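Local coordinates for protein acetoacetate decarboxylase (Sphingomonas wittichii, PDB 5UPB) that belongs to the acetoacetate decarboxylase-like enzymes and probably acts on carbonyl substrates through a Schiff-base intermediate, as its relatives do, at residues A[57-63]-A[79-85]; A[47-53]-A[88-92]. All coordinates share one frame; numbering follows the deposited sequence.

Contact 1: residues A[57-63]-A[79-85]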
ATOM      1  N   TYR A  57      20.541  -7.864   0.980  1.00 29.30           N
ATOM      2  CA  TYR A  57      20.484  -6.420   1.179  1.00 26.77           C
ATOM      3  C   TYR A  57      19.064  -5.897   1.193  1.00 34.70           C
ATOM      4  O   TYR A  57      18.146  -6.471   0.595  1.00 30.58           O
ATOM      5  CB  TYR A  57      21.305  -5.620   0.130  1.00 32.91           C
ATOM      6  CG  TYR A  57      20.770  -5.598  -1.289  1.00 34.27           C
ATOM      7  CD1 TYR A  57      19.695  -4.799  -1.648  1.00 28.28           C
ATOM      8  CD2 TYR A  57      21.363  -6.356  -2.272  1.00 31.45           C
ATOM      9  CE1 TYR A  57      19.224  -4.783  -2.957  1.00 25.24           C
ATOM     10  CE2 TYR A  57      20.907  -6.340  -3.570  1.00 30.48           C
ATOM     11  CZ  TYR A  57      19.842  -5.561  -3.905  1.00 36.04           C
ATOM     12  OH  TYR A  57      19.407  -5.532  -5.202  1.00 37.72           O
ATOM     13  N   VAL A  58      18.920  -4.768   1.879  1.00 30.61           N
ATOM     14  CA  VAL A  58      17.752  -3.910   1.771  1.00 24.37           C
ATOM     15  C   VAL A  58      18.261  -2.517   1.450  1.00 29.62           C
ATOM     16  O   VAL A  58      19.171  -2.022   2.126  1.00 32.66           O
ATOM     17  CB  VAL A  58      16.936  -3.856   3.075  1.00 27.22           C
ATOM     18  CG1 VAL A  58      15.791  -2.883   2.911  1.00 32.87           C
ATOM     19  CG2 VAL A  58      16.493  -5.251   3.477  1.00 29.45           C
ATOM     20  N   GLY A  59      17.719  -1.906   0.410  1.00 26.64           N
ATOM     21  CA  GLY A  59      18.168  -0.588  -0.001  1.00 21.71           C
ATOM     22  C   GLY A  59      17.034   0.338  -0.384  1.00 35.27           C
ATOM     23  O   GLY A  59      15.941  -0.086  -0.809  1.00 27.24           O
ATOM     24  N   ALA A  60      17.326   1.622  -0.251  1.00 25.61           N
ATOM     25  CA  ALA A  60      16.481   2.710  -0.740  1.00 23.53           C
ATOM     26  C   ALA A  60      17.166   3.361  -1.925  1.00 30.20           C
ATOM     27  O   ALA A  60      18.273   3.914  -1.785  1.00 28.84           O
ATOM     28  CB  ALA A  60      16.216   3.718   0.392  1.00 25.44           C
ATOM     29  N   PHE A  61      16.513   3.289  -3.088  1.00 24.18           N
ATOM     30  CA  PHE A  61      17.090   3.659  -4.367  1.00 21.94           C
ATOM     31  C   PHE A  61      16.394   4.876  -4.947  1.00 32.25           C
ATOM     32  O   PHE A  61      15.191   5.088  -4.769  1.00 26.35           O
ATOM     33  CB  PHE A  61      17.003   2.501  -5.389  1.00 24.07           C
ATOM     34  CG  PHE A  61      17.821   1.320  -5.048  1.00 25.56           C
ATOM     35  CD1 PHE A  61      17.394   0.425  -4.084  1.00 24.17           C
ATOM     36  CD2 PHE A  61      19.048   1.114  -5.657  1.00 26.26           C
ATOM     37  CE1 PHE A  61      18.205  -0.689  -3.731  1.00 26.12           C
ATOM     38  CE2 PHE A  61      19.839   0.034  -5.307  1.00 29.19           C
ATOM     39  CZ  PHE A  61      19.409  -0.861  -4.340  1.00 27.04           C
ATOM     40  N   GLN A  62      17.168   5.641  -5.693  1.00 26.04           N
ATOM     41  CA  GLN A  62      16.672   6.808  -6.418  1.00 23.98           C
ATOM     42  C   GLN A  62      17.280   6.783  -7.817  1.00 29.25           C
ATOM     43  O   GLN A  62      18.510   6.910  -7.976  1.00 27.98           O
ATOM     44  CB  GLN A  62      17.028   8.079  -5.653  1.00 28.14           C
ATOM     45  CG  GLN A  62      16.349   9.340  -6.174  1.00 31.63           C
ATOM     46  CD  GLN A  62      17.071   9.914  -7.367  1.00 35.43           C
ATOM     47  OE1 GLN A  62      18.189  10.415  -7.265  1.00 30.99           O
ATOM     48  NE2 GLN A  62      16.459   9.810  -8.512  1.00 33.87           N
ATOM     49  N   SER A  63      16.446   6.602  -8.843  1.00 26.65           N
ATOM     50  CA  SER A  63      16.927   6.465 -10.213  1.00 26.33           C
ATOM     51  C   SER A  63      16.439   7.629 -11.076  1.00 38.87           C
ATOM     52  O   SER A  63      15.399   8.245 -10.804  1.00 36.08           O
ATOM     53  CB  SER A  63      16.485   5.136 -10.827  1.00 39.65           C
ATOM     54  OG  SER A  63      15.074   5.113 -10.925  1.00 39.85           O
ATOM     55  N   ALA A  79      10.538   8.063  -9.300  1.00 25.75           N
ATOM     56  CA  ALA A  79      11.971   8.340  -9.174  1.00 27.08           C
ATOM     57  C   ALA A  79      12.620   7.651  -7.990  1.00 24.35           C
ATOM     58  O   ALA A  79      13.870   7.744  -7.833  1.00 28.18           O
ATOM     59  CB  ALA A  79      12.184   9.847  -9.046  1.00 32.51           C
ATOM     60  N   VAL A  80      11.836   6.948  -7.160  1.00 26.57           N
ATOM     61  CA  VAL A  80      12.351   6.295  -5.960  1.00 22.51           C
ATOM     62  C   VAL A  80      11.726   4.936  -5.834  1.00 27.33           C
ATOM     63  O   VAL A  80      10.566   4.726  -6.216  1.00 27.09           O
ATOM     64  CB  VAL A  80      12.092   7.104  -4.666  1.00 23.62           C
ATOM     65  CG1 VAL A  80      12.929   8.390  -4.669  1.00 29.65           C
ATOM     66  CG2 VAL A  80      10.613   7.458  -4.515  1.00 27.99           C
ATOM     67  N   TYR A  81      12.496   4.016  -5.274  1.00 24.45           N
ATOM     68  CA  TYR A  81      11.968   2.699  -4.943  1.00 25.88           C
ATOM     69  C   TYR A  81      12.826   2.063  -3.866  1.00 25.98           C
ATOM     70  O   TYR A  81      13.974   2.437  -3.661  1.00 22.62           O
ATOM     71  CB  TYR A  81      11.894   1.813  -6.163  1.00 24.80           C
ATOM     72  CG  TYR A  81      13.227   1.401  -6.748  1.00 23.08           C
ATOM     73  CD1 TYR A  81      13.854   2.190  -7.712  1.00 27.69           C
ATOM     74  CD2 TYR A  81      13.854   0.223  -6.360  1.00 31.97           C
ATOM     75  CE1 TYR A  81      15.055   1.799  -8.294  1.00 27.24           C
ATOM     76  CE2 TYR A  81      15.094  -0.155  -6.933  1.00 29.03           C
ATOM     77  CZ  TYR A  81      15.648   0.619  -7.912  1.00 24.48           C
ATOM     78  OH  TYR A  81      16.843   0.286  -8.526  1.00 30.29           O
ATOM     79  N   ASN A  82      12.238   1.090  -3.182  1.00 26.23           N
ATOM     80  CA  ASN A  82      12.969   0.276  -2.236  1.00 25.86           C
ATOM     81  C   ASN A  82      13.079  -1.136  -2.767  1.00 27.99           C
ATOM     82  O   ASN A  82      12.177  -1.630  -3.459  1.00 27.11           O
ATOM     83  CB  ASN A  82      12.281   0.269  -0.889  1.00 27.94           C
ATOM     84  CG  ASN A  82      12.045   1.648  -0.389  1.00 40.60           C
ATOM     85  OD1 ASN A  82      12.991   2.351  -0.068  1.00 30.03           O
ATOM     86  ND2 ASN A  82      10.809   2.107  -0.482  1.00 35.76           N
ATOM     87  N   GLU A  83      14.142  -1.805  -2.357  1.00 23.19           N
ATOM     88  CA  GLU A  83      14.428  -3.132  -2.872  1.00 23.48           C
ATOM     89  C   GLU A  83      15.145  -3.980  -1.839  1.00 27.13           C
ATOM     90  O   GLU A  83      16.002  -3.488  -1.087  1.00 23.97           O
ATOM     91  CB  GLU A  83      15.272  -3.029  -4.128  1.00 26.15           C
ATOM     92  CG  GLU A  83      15.604  -4.348  -4.786  1.00 26.15           C
ATOM     93  CD  GLU A  83      16.255  -4.135  -6.161  1.00 33.81           C
ATOM     94  OE1 GLU A  83      15.517  -3.878  -7.132  1.00 40.38           O
ATOM     95  OE2 GLU A  83      17.497  -4.179  -6.273  1.00 36.63           O
ATOM     96  N   ALA A  84      14.770  -5.271  -1.804  1.00 26.27           N
ATOM     97  CA  ALA A  84      15.459  -6.255  -0.980  1.00 24.08           C
ATOM     98  C   ALA A  84      15.845  -7.443  -1.852  1.00 29.36           C
ATOM     99  O   ALA A  84      15.088  -7.866  -2.743  1.00 26.25           O
ATOM    100  CB  ALA A  84      14.560  -6.696   0.175  1.00 28.80           C
ATOM    101  N   ALA A  85      16.979  -8.053  -1.541  1.00 26.33           N
ATOM    102  CA  ALA A  85      17.442  -9.149  -2.373  1.00 27.51           C
ATOM    103  C   ALA A  85      18.287 -10.128  -1.591  1.00 31.32           C
ATOM    104  O   ALA A  85      18.952  -9.778  -0.607  1.00 33.62           O
ATOM    105  CB  ALA A  85      18.251  -8.645  -3.557  1.00 31.52           C
TER

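Contact 2: residues A[47-53]-A[88-92]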
ATOM      1  N   LEU A  47      26.324 -20.749 -14.856  1.00 45.65           N
ATOM      2  CA  LEU A  47      26.891 -20.088 -13.689  1.00 55.61           C
ATOM      3  C   LEU A  47      27.277 -21.128 -12.655  1.00 56.26           C
ATOM      4  O   LEU A  47      26.533 -22.079 -12.399  1.00 49.11           O
ATOM      5  CB  LEU A  47      25.919 -19.089 -13.062  1.00 41.42           C
ATOM      6  CG  LEU A  47      25.443 -17.937 -13.946  1.00 39.73           C
ATOM      7  CD1 LEU A  47      24.556 -16.973 -13.142  1.00 38.70           C
ATOM      8  CD2 LEU A  47      26.647 -17.229 -14.560  1.00 41.99           C
ATOM      9  N   LYS A  48      28.432 -20.920 -12.044  1.00 49.86           N
ATOM     10  CA  LYS A  48      28.971 -21.841 -11.061  1.00 61.19           C
ATOM     11  C   LYS A  48      29.019 -21.123  -9.725  1.00 44.13           C
ATOM     12  O   LYS A  48      29.506 -19.990  -9.636  1.00 46.03           O
ATOM     13  CB  LYS A  48      30.372 -22.317 -11.468  1.00 88.04           C
ATOM     14  CG  LYS A  48      30.918 -23.480 -10.652  1.00 97.88           C
ATOM     15  CD  LYS A  48      30.157 -24.771 -10.931  1.00126.86           C
ATOM     16  CE  LYS A  48      30.875 -25.982 -10.366  1.00166.49           C
ATOM     17  NZ  LYS A  48      30.122 -27.232 -10.633  1.00186.32           N
ATOM     18  N   VAL A  49      28.464 -21.760  -8.698  1.00 41.81           N
ATOM     19  CA  VAL A  49      28.454 -21.135  -7.390  1.00 45.40           C
ATOM     20  C   VAL A  49      29.911 -20.947  -6.928  1.00 47.82           C
ATOM     21  O   VAL A  49      30.807 -21.730  -7.274  1.00 47.70           O
ATOM     22  CB  VAL A  49      27.623 -21.998  -6.422  1.00 47.89           C
ATOM     23  CG1 VAL A  49      28.318 -23.356  -6.134  1.00 50.76           C
ATOM     24  CG2 VAL A  49      27.331 -21.253  -5.144  1.00 45.14           C
ATOM     25  N   ALA A  50      30.141 -19.932  -6.107  1.00 51.49           N
ATOM     26  CA  ALA A  50      31.460 -19.756  -5.509  1.00 50.02           C
ATOM     27  C   ALA A  50      31.467 -20.589  -4.238  1.00 57.62           C
ATOM     28  O   ALA A  50      30.888 -21.681  -4.232  1.00 64.73           O
ATOM     29  CB  ALA A  50      31.772 -18.280  -5.246  1.00 44.98           C
ATOM     30  N   ASP A  51      32.106 -20.130  -3.173  1.00 77.81           N
ATOM     31  CA  ASP A  51      32.223 -20.973  -1.989  1.00 76.73           C
ATOM     32  C   ASP A  51      30.960 -20.966  -1.120  1.00 51.10           C
ATOM     33  O   ASP A  51      30.984 -21.483  -0.004  1.00 51.66           O
ATOM     34  CB  ASP A  51      33.436 -20.532  -1.160  1.00 90.18           C
ATOM     35  CG  ASP A  51      33.277 -19.132  -0.573  1.00 79.45           C
ATOM     36  OD1 ASP A  51      32.217 -18.490  -0.779  1.00 66.89           O
ATOM     37  OD2 ASP A  51      34.224 -18.676   0.104  1.00 76.23           O
ATOM     38  N   GLY A  52      29.839 -20.469  -1.629  1.00 50.04           N
ATOM     39  CA  GLY A  52      28.628 -20.346  -0.848  1.00 53.59           C
ATOM     40  C   GLY A  52      28.362 -18.945  -0.337  1.00 46.89           C
ATOM     41  O   GLY A  52      27.327 -18.727   0.306  1.00 39.15           O
ATOM     42  N   LEU A  53      29.269 -18.000  -0.584  1.00 40.29           N
ATOM     43  CA  LEU A  53      29.017 -16.613  -0.217  1.00 42.76           C
ATOM     44  C   LEU A  53      27.728 -16.132  -0.870  1.00 37.36           C
ATOM     45  O   LEU A  53      27.487 -16.398  -2.048  1.00 38.84           O
ATOM     46  CB  LEU A  53      30.160 -15.717  -0.675  1.00 41.87           C
ATOM     47  CG  LEU A  53      29.920 -14.206  -0.486  1.00 45.01           C
ATOM     48  CD1 LEU A  53      29.788 -13.808   1.004  1.00 43.92           C
ATOM     49  CD2 LEU A  53      30.983 -13.390  -1.188  1.00 54.98           C
ATOM     50  N   ILE A  88      23.628 -14.496  -4.929  1.00 30.97           N
ATOM     51  CA  ILE A  88      24.536 -15.637  -4.814  1.00 34.27           C
ATOM     52  C   ILE A  88      25.844 -15.307  -5.518  1.00 38.23           C
ATOM     53  O   ILE A  88      25.847 -14.921  -6.694  1.00 35.50           O
ATOM     54  CB  ILE A  88      23.895 -16.895  -5.421  1.00 39.53           C
ATOM     55  CG1 ILE A  88      22.581 -17.191  -4.694  1.00 33.58           C
ATOM     56  CG2 ILE A  88      24.869 -18.081  -5.381  1.00 35.16           C
ATOM     57  CD1 ILE A  88      21.725 -18.261  -5.358  1.00 38.67           C
ATOM     58  N   ALA A  89      26.957 -15.466  -4.808  1.00 37.84           N
ATOM     59  CA  ALA A  89      28.251 -15.289  -5.456  1.00 35.16           C
ATOM     60  C   ALA A  89      28.507 -16.465  -6.386  1.00 35.33           C
ATOM     61  O   ALA A  89      28.270 -17.620  -6.021  1.00 39.16           O
ATOM     62  CB  ALA A  89      29.367 -15.162  -4.421  1.00 50.61           C
ATOM     63  N   CYS A  90      28.959 -16.168  -7.606  1.00 36.53           N
ATOM     64  CA  CYS A  90      29.123 -17.185  -8.638  1.00 38.74           C
ATOM     65  C   CYS A  90      30.155 -16.709  -9.660  1.00 43.10           C
ATOM     66  O   CYS A  90      30.726 -15.615  -9.553  1.00 39.38           O
ATOM     67  CB  CYS A  90      27.787 -17.521  -9.299  1.00 41.19           C
ATOM     68  SG  CYS A  90      26.949 -16.113 -10.055  1.00 38.12           S
ATOM     69  N   THR A  91      30.393 -17.564 -10.659  1.00 48.61           N
ATOM     70  CA  THR A  91      31.330 -17.293 -11.737  1.00 50.38           C
ATOM     71  C   THR A  91      30.738 -17.744 -13.065  1.00 48.76           C
ATOM     72  O   THR A  91      29.965 -18.707 -13.137  1.00 49.34           O
ATOM     73  CB  THR A  91      32.662 -18.024 -11.538  1.00 48.19           C
ATOM     74  OG1 THR A  91      32.404 -19.414 -11.255  1.00 49.85           O
ATOM     75  CG2 THR A  91      33.416 -17.410 -10.413  1.00 45.38           C
ATOM     76  N   HIS A  92      31.138 -17.040 -14.118  1.00 50.17           N
ATOM     77  CA  HIS A  92      30.875 -17.414 -15.504  1.00 56.87           C
ATOM     78  C   HIS A  92      32.252 -17.501 -16.140  1.00 59.34           C
ATOM     79  O   HIS A  92      32.900 -16.472 -16.372  1.00 52.64           O
ATOM     80  CB  HIS A  92      29.988 -16.399 -16.225  1.00 41.53           C
ATOM     81  CG  HIS A  92      29.691 -16.770 -17.645  1.00 44.63           C
ATOM     82  ND1 HIS A  92      30.196 -16.069 -18.717  1.00 50.03           N
ATOM     83  CD2 HIS A  92      28.903 -17.739 -18.168  1.00 49.93           C
ATOM     84  CE1 HIS A  92      29.771 -16.618 -19.840  1.00 55.58           C
ATOM     85  NE2 HIS A  92      28.970 -17.622 -19.534  1.00 52.25           N
TER
HETATM   86  O   HOH W   1      28.503 -18.609  -3.461  1.00 44.49           O

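Contact 1: residues A[57-63]-A[79-85]
Tyr57 reaches diagonally across to Glu83, two residues from its pairing partner Ala85, its OH giving a 2.6 Å hydrogen bond to OE2 of Glu83. The hydroxyl meets the anti side of the carboxylate, 22° out of its plane, and the carboxyl oxygen lies at the edge of the phenol ring. CG of Tyr57 sits between the backbone N and the carbonyl carbon (chi1 70°), a turn that lays the ring over Ala85, whose CB stands 3.8 Å from the Tyr57 ring centroid. On the same side of the sheet, CB of Phe61 covers one face of Tyr81, 3.5 Å from the Tyr81 ring centroid; the two ring planes are only 5° apart but slid so far that they barely overlap. Phe61 CE1 also packs 3.8 Å from Glu83 CB. Gly59 lies between Tyr57 and Phe61 in the strand, and a CB there would run into CE1 of Phe61. Beneath these side chains the antiparallel strands alternate hydrogen-bonded and non-hydrogen-bonded pairs, including a 2.7 Å bond from Phe61 N to Tyr81 O. Further out, Glu83 OE1 makes a salt bridge with Lys121, the Tyr81 and Trp109 rings meet at about a right angle, and Gln62 bonds Thr64 OG1 through NE2 and, through OE1, His132 N and Asn135 ND2 of the second subunit. Replacing Tyr57 by an alanine is likely to leave Glu83 OE2 without its phenol donor and the Ala85 methyl without the ring over it. Held by Tyr57 at OE2 and Lys121 at OE1, the Glu83 carboxylate probably turns little.

Contact 2: residues A[47-53]-A[88-92]
Ala89 is gripped through both ends of its backbone by 47-53: its N bonds Leu53 O at 3.0 Å, and its O accepts from Ala50 N, the donor standing 40° out of the carbonyl plane. Its methyl touches both partners, with Leu53 CB 3.9 Å and Ala50 CB 4.0 Å from Ala89 CB. A water ties this corner together, donating to Leu53 O and to Ala89 O and accepting a weak bond from Gly52 N. The turn itself is an Asx turn, Asp51 OD1 taking the N-H of Leu53, while the backbone of Gly52 has a positive phi that favours glycine. Leu47 covers the other end of the contact with its two methyls parted: CD1 lies 4.0 Å from Cys90 SG, and CD2 lies 3.8 Å from His92 CB, the Leu47 and His92 side chains crossing at about a right angle. Leu199 of strand 196-202 packs on Leu47 and His92. Thr91 is held by paired backbone bonds with Lys48. With OG1 turned between its backbone N and carbonyl carbon (chi1 50°), Thr91 also offers its hydroxyl to Lys48 O, a weak bond of 3.4 Å, and rests it against Lys48 CB. Val49 CG2 touches Ile88 CG2, and Gln40 of helix 36-42 bonds the backbone of Leu47 and Val49. A short antiparallel strand thus joins the edge of a longer one, then breaks at a water-bridged corner where the chain passes into strand 53-65, consistent with the closed, barrel-like beta fold of the acetoacetate decarboxylase family.

Strand 80-92 serves both contacts, pairing with 57-63 through its first half and with 47-53 through its last residues; the centres of contact 1 and contact 2 are about 24 Å apart. The partner strands 48-50 and 53-65 follow each other in the chain, so contact 2 closes a longer loop that contains contact 1. Most residues of contact 1 are buried, those of contact 2 only in part; their centres lie about 8 Å and about 16 Å from the centre of the chain. Lys121, the salt-bridge partner of Glu83, probably corresponds to the Schiff-base lysine of relatives, which would place contact 1 beside the active-site pocket.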